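Local coordinates for SCO family protein (Aquifex aeolicus, PDB 3ME7), which probably takes part in electron transfer and copper handling as a membrane-attached SCO1/2-family protein, seen here as its thioredoxin-like domain, at residues L33-R41 / D76-F84; V132-I143 / V154-G162. One frame throughout, in Å; residues are numbered along the deposited sequence. Where two conformers were deposited one is given.

Overall arrangement
Interactions 1 and 2 follow one another along the chain, and their centres, about 24 Å apart, lie on opposite sides of the middle of the molecule. The central mixed sheet joins them: strand 31-36 runs into interaction 1, its antiparallel neighbour 129-133 runs into interaction 2, and L33 CD1 packs against L133 CD1 at 3.8 Å where the two meet. Interaction 1 is the one at the redox site. It includes C40, disulfide-bonded to C44, and the side chain of Y37 comes within about 4 Å of that of H126, which with both cysteines is predicted to bind copper. Interaction 2 fastens the last helix to the sheet, away from that site.

Interaction 1: L33-R41 / D76-F84; sequences LSPIYTHCR and DTLEDIKRF. With SO4 (sulfate ion), chain C.
Every side-chain atom of T38 meets the loop at D76 or the first turns of helix 78-87. CB lies 3.4 Å from D76 OD2. OG1, between the backbone N and the carbonyl carbon at chi1 70°, makes a weak hydrogen bond to D76 OD1 at 3.0 Å and touches CB of D80. The methyl CG2 lies against D76 OD2 at 3.1 Å, and beyond it meets I81 CG2 and CB of F84. The backbone adds a second bond: T38 N donates to the syn lone pair of D76 OD2 (3.1 Å, 153° at the hydrogen). The carboxylate thus holds both the amide and the hydroxyl of T38, while T71 OG1 is also hydrogen-bonded to OD2 and a water links OD1 to H39 N.

Farther out, R83 NH2 sits over one face of the H39 imidazole, 3.4 Å above its plane and offset to the rim, with ring and guanidinium planes 37° apart. R83 NH1 forms a salt bridge with the anti lone pair of D80 OD1 at 2.9 Å; a water ties the same oxygen to H39 NE2. D80 also closes a capping box with T77, its OD2 accepting from T77 N, so one carboxylate serves the helix start and the loop leading to the redox-active cysteines. L78 N donates to O4 of a sulfate ion, probably from the crystallisation liquor, which K99 NZ also binds.

I36 CD1 makes a CH-pi contact over the F84 ring, 4.0 Å from its centroid. F84 continues onto T48 of helix 43-52, T69 of strand 66-71 and V97 of strand 95-100. Helix 78-87 is seated on the thioredoxin-type sheet and lies against the turn from strand 31-36 to C40, whose disulfide with C44 ties that turn to helix 43-52.

Interaction 2: V132-I143 / V154-G162; sequences VLSPELQIKDYI and VNALRLARG
V132 O is gripped by two backbone amides of the next strand, K140 N at 2.8 Å and D141 N at 3.3 Å. This is a classic beta bulge: K140 and D141 both face V132 and both meet helix 150-160. V132 reaches the helix with its two methyls: CG1, anti to the backbone N (chi1 -173°), lies on A160 CB, and CG2 lies on A156 CB at 3.7 Å. I143 CD1 also touches the A156 methyl, which D141 OD2 approaches to 3.3 Å. L159 reaches across the bulge, its CD1 against K140 O, while the K140 chain runs past A160 CA before bending at chi2.

Where strand 129-133 ends, A160 O is met across this contact by carbon atoms: S134 CA approaches as a CA-H...O contact at 3.5 Å, and P135 CD is closer at 3.2 Å. S134 OG is occupied within its own turn, accepting from E136 N in an ST turn and from Q138 N, each at 3.1 Å. With an alanine in place of S134, the amides of E136 and Q138 would probably lose their shared acceptor, leaving the turn beside A160 less firmly set.

The helix runs nearly antiparallel to strand 139-143, the axes 7.3 Å apart at 168°, a closeness that the small side chains of A156 and A160 probably allow. No hydrogen bond crosses between the segments, so the last helix is held on the edge strand 139-144 and its neighbour 129-133 by methyl packing and weak C-H contacts, which depend on close fit rather than directed polar bonds.

Interaction 1: L33-R41 / D76-F84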
loop_
_atom_site.group_PDB
_atom_site.type_symbol
_atom_site.label_atom_id
_atom_site.label_comp_id
_atom_site.label_asym_id
_atom_site.label_seq_id
_atom_site.Cartn_x
_atom_site.Cartn_y
_atom_site.Cartn_z
ATOM N N LEU A 33 -1.065 -0.736 2.364
ATOM C CA LEU A 33 -0.856 -0.048 1.079
ATOM C C LEU A 33 0.466 0.678 1.089
ATOM O O LEU A 33 0.742 1.441 2.008
ATOM C CB LEU A 33 -1.943 1.016 0.828
ATOM C CG LEU A 33 -3.397 0.653 0.567
ATOM C CD1 LEU A 33 -4.211 1.933 0.360
ATOM C CD2 LEU A 33 -3.500 -0.237 -0.658
ATOM N N SER A 34 1.268 0.481 0.043
ATOM C CA SER A 34 2.601 1.110 -0.049
ATOM C C SER A 34 2.780 1.846 -1.397
ATOM O O SER A 34 3.085 1.197 -2.405
ATOM C CB SER A 34 3.705 0.059 0.142
ATOM O OG SER A 34 5.012 0.565 -0.072
ATOM N N PRO A 35 2.573 3.177 -1.430
ATOM C CA PRO A 35 2.823 3.916 -2.676
ATOM C C PRO A 35 4.306 4.058 -2.959
ATOM O O PRO A 35 5.070 4.483 -2.087
ATOM C CB PRO A 35 2.228 5.307 -2.432
ATOM C CG PRO A 35 1.951 5.409 -0.955
ATOM C CD PRO A 35 1.983 4.000 -0.356
ATOM N N ILE A 36 4.700 3.695 -4.178
ATOM C CA ILE A 36 6.076 3.826 -4.653
ATOM C C ILE A 36 6.017 4.256 -6.127
ATOM O O ILE A 36 4.930 4.449 -6.669
ATOM C CB ILE A 36 6.891 2.496 -4.481
ATOM C CG1 ILE A 36 6.175 1.290 -5.126
ATOM C CG2 ILE A 36 7.159 2.217 -2.980
ATOM C CD1 ILE A 36 6.312 1.154 -6.595
ATOM N N TYR A 37 7.171 4.407 -6.778
ATOM C CA TYR A 37 7.186 4.339 -8.246
ATOM C C TYR A 37 8.347 3.466 -8.699
ATOM O O TYR A 37 9.305 3.297 -7.956
ATOM C CB TYR A 37 7.180 5.713 -8.936
ATOM C CG TYR A 37 8.324 6.645 -8.613
ATOM C CD1 TYR A 37 8.405 7.291 -7.379
ATOM C CD2 TYR A 37 9.288 6.939 -9.572
ATOM C CE1 TYR A 37 9.416 8.174 -7.107
ATOM C CE2 TYR A 37 10.320 7.823 -9.298
ATOM C CZ TYR A 37 10.376 8.430 -8.067
ATOM O OH TYR A 37 11.399 9.304 -7.784
ATOM N N THR A 38 8.236 2.880 -9.888
ATOM C CA THR A 38 9.102 1.735 -10.222
ATOM C C THR A 38 10.528 2.137 -10.557
ATOM O O THR A 38 11.448 1.334 -10.403
ATOM C CB THR A 38 8.508 0.774 -11.296
ATOM O OG1 THR A 38 8.496 1.398 -12.585
ATOM C CG2 THR A 38 7.103 0.306 -10.910
ATOM N N HIS A 39 10.707 3.380 -10.997
ATOM C CA HIS A 39 12.040 3.884 -11.306
ATOM C C HIS A 39 12.639 4.653 -10.134
ATOM O O HIS A 39 13.655 5.314 -10.276
ATOM C CB HIS A 39 12.009 4.742 -12.567
ATOM C CG HIS A 39 11.676 3.975 -13.803
ATOM N ND1 HIS A 39 12.599 3.187 -14.459
ATOM C CD2 HIS A 39 10.528 3.885 -14.515
ATOM C CE1 HIS A 39 12.029 2.634 -15.515
ATOM N NE2 HIS A 39 10.773 3.043 -15.574
ATOM N N CYS A 40 12.015 4.531 -8.962
ATOM C CA CYS A 40 12.423 5.247 -7.754
ATOM C C CYS A 40 13.652 4.568 -7.140
ATOM O O CYS A 40 13.568 3.453 -6.620
ATOM C CB CYS A 40 11.235 5.229 -6.796
ATOM S SG CYS A 40 11.295 6.023 -5.160
ATOM N N ARG A 41 14.797 5.233 -7.211
ATOM C CA ARG A 41 16.021 4.642 -6.663
ATOM C C ARG A 41 16.427 5.179 -5.293
ATOM O O ARG A 41 17.417 4.720 -4.716
ATOM C CB ARG A 41 17.175 4.741 -7.660
ATOM C CG ARG A 41 17.131 3.623 -8.698
ATOM C CD ARG A 41 18.288 3.683 -9.655
ATOM N NE ARG A 41 18.338 4.954 -10.381
ATOM C CZ ARG A 41 19.351 5.819 -10.328
ATOM N NH1 ARG A 41 20.427 5.564 -9.589
ATOM N NH2 ARG A 41 19.294 6.945 -11.027
ATOM N N ASP A 76 3.936 4.312 -15.528
ATOM C CA ASP A 76 4.334 2.933 -15.267
ATOM C C ASP A 76 3.346 1.961 -15.928
ATOM O O ASP A 76 2.122 2.142 -15.846
ATOM C CB ASP A 76 4.437 2.660 -13.753
ATOM C CG ASP A 76 5.794 3.027 -13.164
ATOM O OD1 ASP A 76 6.734 3.367 -13.914
ATOM O OD2 ASP A 76 5.933 2.962 -11.925
ATOM N N THR A 77 3.894 0.964 -16.612
ATOM C CA THR A 77 3.125 -0.070 -17.296
ATOM C C THR A 77 3.220 -1.397 -16.536
ATOM O O THR A 77 3.954 -1.520 -15.533
ATOM C CB THR A 77 3.694 -0.316 -18.692
ATOM O OG1 THR A 77 5.031 -0.799 -18.561
ATOM C CG2 THR A 77 3.682 0.978 -19.528
ATOM N N LEU A 78 2.486 -2.388 -17.040
ATOM C CA LEU A 78 2.546 -3.753 -16.498
ATOM C C LEU A 78 3.970 -4.305 -16.521
ATOM O O LEU A 78 4.404 -4.942 -15.574
ATOM C CB LEU A 78 1.575 -4.671 -17.242
ATOM C CG LEU A 78 0.099 -4.315 -17.026
ATOM C CD1 LEU A 78 -0.787 -5.224 -17.866
ATOM C CD2 LEU A 78 -0.292 -4.421 -15.567
ATOM N N GLU A 79 4.703 -4.025 -17.595
ATOM C CA GLU A 79 6.116 -4.383 -17.683
ATOM C C GLU A 79 6.917 -3.815 -16.502
ATOM O O GLU A 79 7.700 -4.526 -15.870
ATOM C CB GLU A 79 6.663 -3.872 -19.027
ATOM C CG GLU A 79 8.147 -4.057 -19.265
ATOM C CD GLU A 79 8.578 -3.513 -20.622
ATOM O OE1 GLU A 79 8.626 -2.270 -20.792
ATOM O OE2 GLU A 79 8.875 -4.327 -21.515
ATOM N N ASP A 80 6.687 -2.537 -16.214
ATOM C CA ASP A 80 7.370 -1.857 -15.108
ATOM C C ASP A 80 7.078 -2.481 -13.745
ATOM O O ASP A 80 8.000 -2.670 -12.945
ATOM C CB ASP A 80 7.015 -0.374 -15.066
ATOM C CG ASP A 80 7.539 0.386 -16.261
ATOM O OD1 ASP A 80 8.730 0.245 -16.598
ATOM O OD2 ASP A 80 6.760 1.135 -16.868
ATOM N N ILE A 81 5.803 -2.776 -13.471
ATOM C CA ILE A 81 5.471 -3.338 -12.159
ATOM C C ILE A 81 5.916 -4.792 -12.005
ATOM O O ILE A 81 6.251 -5.218 -10.901
ATOM C CB ILE A 81 3.994 -3.122 -11.735
ATOM C CG1 ILE A 81 3.010 -3.675 -12.773
ATOM C CG2 ILE A 81 3.750 -1.646 -11.406
ATOM C CD1 ILE A 81 1.581 -3.748 -12.234
ATOM N N LYS A 82 5.909 -5.539 -13.108
ATOM C CA LYS A 82 6.451 -6.896 -13.120
ATOM C C LYS A 82 7.947 -6.885 -12.796
ATOM O O LYS A 82 8.429 -7.709 -12.014
ATOM C CB LYS A 82 6.196 -7.561 -14.478
ATOM C CG LYS A 82 6.582 -9.034 -14.529
ATOM C CD LYS A 82 5.882 -9.791 -13.426
ATOM C CE LYS A 82 6.373 -11.223 -13.320
ATOM N NZ LYS A 82 5.925 -11.849 -12.050
ATOM N N ARG A 83 8.675 -5.956 -13.408
ATOM C CA ARG A 83 10.105 -5.769 -13.096
ATOM C C ARG A 83 10.316 -5.462 -11.593
ATOM O O ARG A 83 11.172 -6.065 -10.935
ATOM C CB ARG A 83 10.688 -4.660 -13.976
ATOM C CG ARG A 83 12.231 -4.581 -13.996
ATOM C CD ARG A 83 12.725 -3.321 -14.738
ATOM N NE ARG A 83 12.299 -2.111 -14.035
ATOM C CZ ARG A 83 11.500 -1.169 -14.535
ATOM N NH1 ARG A 83 11.033 -1.260 -15.773
ATOM N NH2 ARG A 83 11.151 -0.139 -13.781
ATOM N N PHE A 84 9.491 -4.568 -11.049
ATOM C CA PHE A 84 9.560 -4.221 -9.622
ATOM C C PHE A 84 9.296 -5.440 -8.730
ATOM O O PHE A 84 10.035 -5.682 -7.781
ATOM C CB PHE A 84 8.582 -3.077 -9.308
ATOM C CG PHE A 84 8.726 -2.507 -7.919
ATOM C CD1 PHE A 84 8.049 -3.088 -6.836
ATOM C CD2 PHE A 84 9.516 -1.383 -7.693
ATOM C CE1 PHE A 84 8.191 -2.565 -5.543
ATOM C CE2 PHE A 84 9.643 -0.849 -6.404
ATOM C CZ PHE A 84 8.978 -1.446 -5.343
HETATM S S SO4 C . -0.227 -1.262 -19.620
HETATM O O1 SO4 C . -0.199 -0.825 -18.229
HETATM O O2 SO4 C . -1.523 -1.856 -19.911
HETATM O O3 SO4 C . 0.028 -0.120 -20.503
HETATM O O4 SO4 C . 0.802 -2.282 -19.826
HETATM O O HOH W 1 12.186 -1.734 -10.780
HETATM O O HOH W 2 8.425 5.082 -12.317
HETATM O O HOH W 3 9.976 2.150 -18.076
#

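Interaction 2: V132-I143 / V154-G162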
loop_
_atom_site.group_PDB
_atom_site.type_symbol
_atom_site.label_atom_id
_atom_site.label_comp_id
_atom_site.label_asym_id
_atom_site.label_seq_id
_atom_site.Cartn_x
_atom_site.Cartn_y
_atom_site.Cartn_z
ATOM N N VAL A 132 -2.672 1.746 6.406
ATOM C CA VAL A 132 -3.299 0.504 6.839
ATOM C C VAL A 132 -4.810 0.676 6.853
ATOM O O VAL A 132 -5.331 1.560 7.526
ATOM C CB VAL A 132 -2.774 0.020 8.215
ATOM C CG1 VAL A 132 -3.363 -1.367 8.502
ATOM C CG2 VAL A 132 -1.252 -0.080 8.186
ATOM N N LEU A 133 -5.499 -0.164 6.078
ATOM C CA LEU A 133 -6.956 -0.137 5.976
ATOM C C LEU A 133 -7.628 -1.289 6.709
ATOM O O LEU A 133 -7.081 -2.394 6.823
ATOM C CB LEU A 133 -7.393 -0.217 4.513
ATOM C CG LEU A 133 -6.633 0.604 3.470
ATOM C CD1 LEU A 133 -7.220 0.317 2.085
ATOM C CD2 LEU A 133 -6.747 2.061 3.801
ATOM N N SER A 134 -8.843 -1.019 7.175
ATOM C CA SER A 134 -9.683 -2.045 7.759
ATOM C C SER A 134 -10.168 -2.973 6.648
ATOM O O SER A 134 -10.025 -2.645 5.458
ATOM C CB SER A 134 -10.884 -1.383 8.424
ATOM O OG SER A 134 -11.834 -0.978 7.439
ATOM N N PRO A 135 -10.763 -4.129 7.006
ATOM C CA PRO A 135 -11.343 -5.003 5.981
ATOM C C PRO A 135 -12.464 -4.379 5.154
ATOM O O PRO A 135 -12.867 -4.976 4.151
ATOM C CB PRO A 135 -11.882 -6.196 6.793
ATOM C CG PRO A 135 -11.015 -6.220 7.997
ATOM C CD PRO A 135 -10.766 -4.787 8.334
ATOM N N GLU A 136 -12.974 -3.227 5.588
ATOM C CA GLU A 136 -14.005 -2.478 4.854
ATOM C C GLU A 136 -13.433 -1.293 4.084
ATOM O O GLU A 136 -14.187 -0.454 3.607
ATOM C CB GLU A 136 -15.093 -1.949 5.804
ATOM C CG GLU A 136 -15.809 -3.015 6.598
ATOM C CD GLU A 136 -16.527 -4.014 5.714
ATOM O OE1 GLU A 136 -17.112 -3.612 4.672
ATOM O OE2 GLU A 136 -16.532 -5.210 6.081
ATOM N N LEU A 137 -12.102 -1.235 3.976
ATOM C CA LEU A 137 -11.380 -0.148 3.262
ATOM C C LEU A 137 -11.305 1.192 3.992
ATOM O O LEU A 137 -10.993 2.216 3.387
ATOM C CB LEU A 137 -11.913 0.075 1.834
ATOM C CG LEU A 137 -12.109 -1.165 0.955
ATOM C CD1 LEU A 137 -12.577 -0.693 -0.419
ATOM C CD2 LEU A 137 -10.811 -1.968 0.838
ATOM N N GLN A 138 -11.576 1.198 5.294
ATOM C CA GLN A 138 -11.455 2.417 6.066
ATOM C C GLN A 138 -10.007 2.634 6.468
ATOM O O GLN A 138 -9.335 1.706 6.918
ATOM C CB GLN A 138 -12.321 2.333 7.320
ATOM C CG GLN A 138 -12.430 3.650 8.061
ATOM C CD GLN A 138 -13.449 3.602 9.185
ATOM O OE1 GLN A 138 -13.741 2.540 9.725
ATOM N NE2 GLN A 138 -13.967 4.751 9.551
ATOM N N ILE A 139 -9.521 3.862 6.308
ATOM C CA ILE A 139 -8.134 4.180 6.683
ATOM C C ILE A 139 -8.036 4.175 8.212
ATOM O O ILE A 139 -8.702 4.972 8.883
ATOM C CB ILE A 139 -7.702 5.540 6.112
ATOM C CG1 ILE A 139 -7.696 5.483 4.577
ATOM C CG2 ILE A 139 -6.321 5.931 6.672
ATOM C CD1 ILE A 139 -7.732 6.876 3.906
ATOM N N LYS A 140 -7.213 3.278 8.748
ATOM C CA LYS A 140 -7.124 3.107 10.193
ATOM C C LYS A 140 -5.790 3.575 10.780
ATOM O O LYS A 140 -5.713 3.873 11.962
ATOM C CB LYS A 140 -7.433 1.668 10.594
ATOM C CG LYS A 140 -8.926 1.292 10.460
ATOM C CD LYS A 140 -9.814 2.080 11.460
ATOM C CE LYS A 140 -11.275 1.728 11.324
ATOM N NZ LYS A 140 -12.190 2.679 12.065
ATOM N N ASP A 141 -4.743 3.636 9.959
ATOM C CA ASP A 141 -3.456 4.128 10.456
ATOM C C ASP A 141 -2.554 4.526 9.302
ATOM O O ASP A 141 -2.672 3.988 8.203
ATOM C CB ASP A 141 -2.757 3.039 11.297
ATOM C CG ASP A 141 -1.907 3.613 12.422
ATOM O OD1 ASP A 141 -1.714 4.852 12.486
ATOM O OD2 ASP A 141 -1.432 2.812 13.257
ATOM N N TYR A 142 -1.671 5.499 9.563
ATOM C CA TYR A 142 -0.600 5.867 8.653
ATOM C C TYR A 142 0.716 5.631 9.374
ATOM O O TYR A 142 0.860 6.000 10.556
ATOM C CB TYR A 142 -0.669 7.353 8.313
ATOM C CG TYR A 142 -1.776 7.749 7.381
ATOM C CD1 TYR A 142 -1.662 7.545 6.005
ATOM C CD2 TYR A 142 -2.935 8.353 7.858
ATOM C CE1 TYR A 142 -2.667 7.911 5.136
ATOM C CE2 TYR A 142 -3.952 8.747 6.983
ATOM C CZ TYR A 142 -3.805 8.524 5.620
ATOM O OH TYR A 142 -4.795 8.886 4.766
ATOM N N ILE A 143 1.664 5.024 8.667
ATOM C CA ILE A 143 2.997 4.748 9.204
ATOM C C ILE A 143 3.971 5.427 8.262
ATOM O O ILE A 143 4.105 5.031 7.111
ATOM C CB ILE A 143 3.296 3.234 9.322
ATOM C CG1 ILE A 143 2.281 2.568 10.274
ATOM C CG2 ILE A 143 4.747 2.982 9.770
ATOM C CD1 ILE A 143 2.279 1.060 10.202
ATOM N N VAL A 154 2.169 -3.790 14.391
ATOM C CA VAL A 154 1.231 -4.534 15.244
ATOM C C VAL A 154 0.052 -3.652 15.658
ATOM O O VAL A 154 -1.097 -4.039 15.502
ATOM C CB VAL A 154 1.930 -5.137 16.472
ATOM C CG1 VAL A 154 0.923 -5.638 17.487
ATOM C CG2 VAL A 154 2.856 -6.263 16.039
ATOM N N ASN A 155 0.347 -2.450 16.142
ATOM C CA ASN A 155 -0.698 -1.519 16.568
ATOM C C ASN A 155 -1.637 -1.142 15.408
ATOM O O ASN A 155 -2.857 -1.083 15.579
ATOM C CB ASN A 155 -0.066 -0.283 17.215
ATOM C CG ASN A 155 0.646 -0.609 18.540
ATOM O OD1 ASN A 155 0.513 -1.702 19.073
ATOM N ND2 ASN A 155 1.407 0.342 19.057
ATOM N N ALA A 156 -1.072 -0.942 14.223
ATOM C CA ALA A 156 -1.862 -0.540 13.061
ATOM C C ALA A 156 -2.814 -1.665 12.652
ATOM O O ALA A 156 -4.000 -1.425 12.384
ATOM C CB ALA A 156 -0.925 -0.164 11.903
ATOM N N LEU A 157 -2.305 -2.895 12.655
ATOM C CA LEU A 157 -3.138 -4.049 12.290
ATOM C C LEU A 157 -4.233 -4.308 13.328
ATOM O O LEU A 157 -5.342 -4.676 12.966
ATOM C CB LEU A 157 -2.293 -5.310 12.081
ATOM C CG LEU A 157 -1.496 -5.336 10.778
ATOM C CD1 LEU A 157 -0.503 -6.486 10.852
ATOM C CD2 LEU A 157 -2.430 -5.458 9.548
ATOM N N ARG A 158 -3.921 -4.128 14.606
ATOM C CA ARG A 158 -4.960 -4.205 15.644
ATOM C C ARG A 158 -6.067 -3.167 15.406
ATOM O O ARG A 158 -7.262 -3.497 15.455
ATOM C CB ARG A 158 -4.343 -4.083 17.033
ATOM C CG ARG A 158 -3.555 -5.353 17.413
ATOM C CD ARG A 158 -2.974 -5.242 18.802
ATOM N NE ARG A 158 -3.894 -5.707 19.852
ATOM C CZ ARG A 158 -3.908 -5.218 21.089
ATOM N NH1 ARG A 158 -3.091 -4.224 21.437
ATOM N NH2 ARG A 158 -4.750 -5.704 21.979
ATOM N N LEU A 159 -5.683 -1.929 15.106
ATOM C CA LEU A 159 -6.678 -0.904 14.755
ATOM C C LEU A 159 -7.513 -1.293 13.547
ATOM O O LEU A 159 -8.725 -1.069 13.525
ATOM C CB LEU A 159 -6.018 0.444 14.496
ATOM C CG LEU A 159 -5.465 1.181 15.713
ATOM C CD1 LEU A 159 -4.737 2.417 15.257
ATOM C CD2 LEU A 159 -6.586 1.536 16.675
ATOM N N ALA A 160 -6.856 -1.857 12.538
ATOM C CA ALA A 160 -7.533 -2.296 11.329
ATOM C C ALA A 160 -8.583 -3.346 11.638
ATOM O O ALA A 160 -9.634 -3.369 10.999
ATOM C CB ALA A 160 -6.525 -2.827 10.308
ATOM N N ARG A 161 -8.314 -4.189 12.643
ATOM C CA ARG A 161 -9.215 -5.276 13.021
ATOM C C ARG A 161 -10.231 -4.849 14.081
ATOM O O ARG A 161 -11.020 -5.666 14.557
ATOM C CB ARG A 161 -8.416 -6.488 13.527
ATOM C CG ARG A 161 -7.512 -7.124 12.478
ATOM C CD ARG A 161 -6.694 -8.281 13.039
ATOM N NE ARG A 161 -5.857 -8.861 11.991
ATOM C CZ ARG A 161 -4.529 -8.859 11.993
ATOM N NH1 ARG A 161 -3.857 -8.322 13.002
ATOM N NH2 ARG A 161 -3.870 -9.404 10.981
ATOM N N GLY A 162 -10.208 -3.571 14.449
ATOM C CA GLY A 162 -11.080 -3.040 15.513
ATOM C C GLY A 162 -10.726 -3.591 16.889
ATOM O O GLY A 162 -11.611 -3.832 17.727
#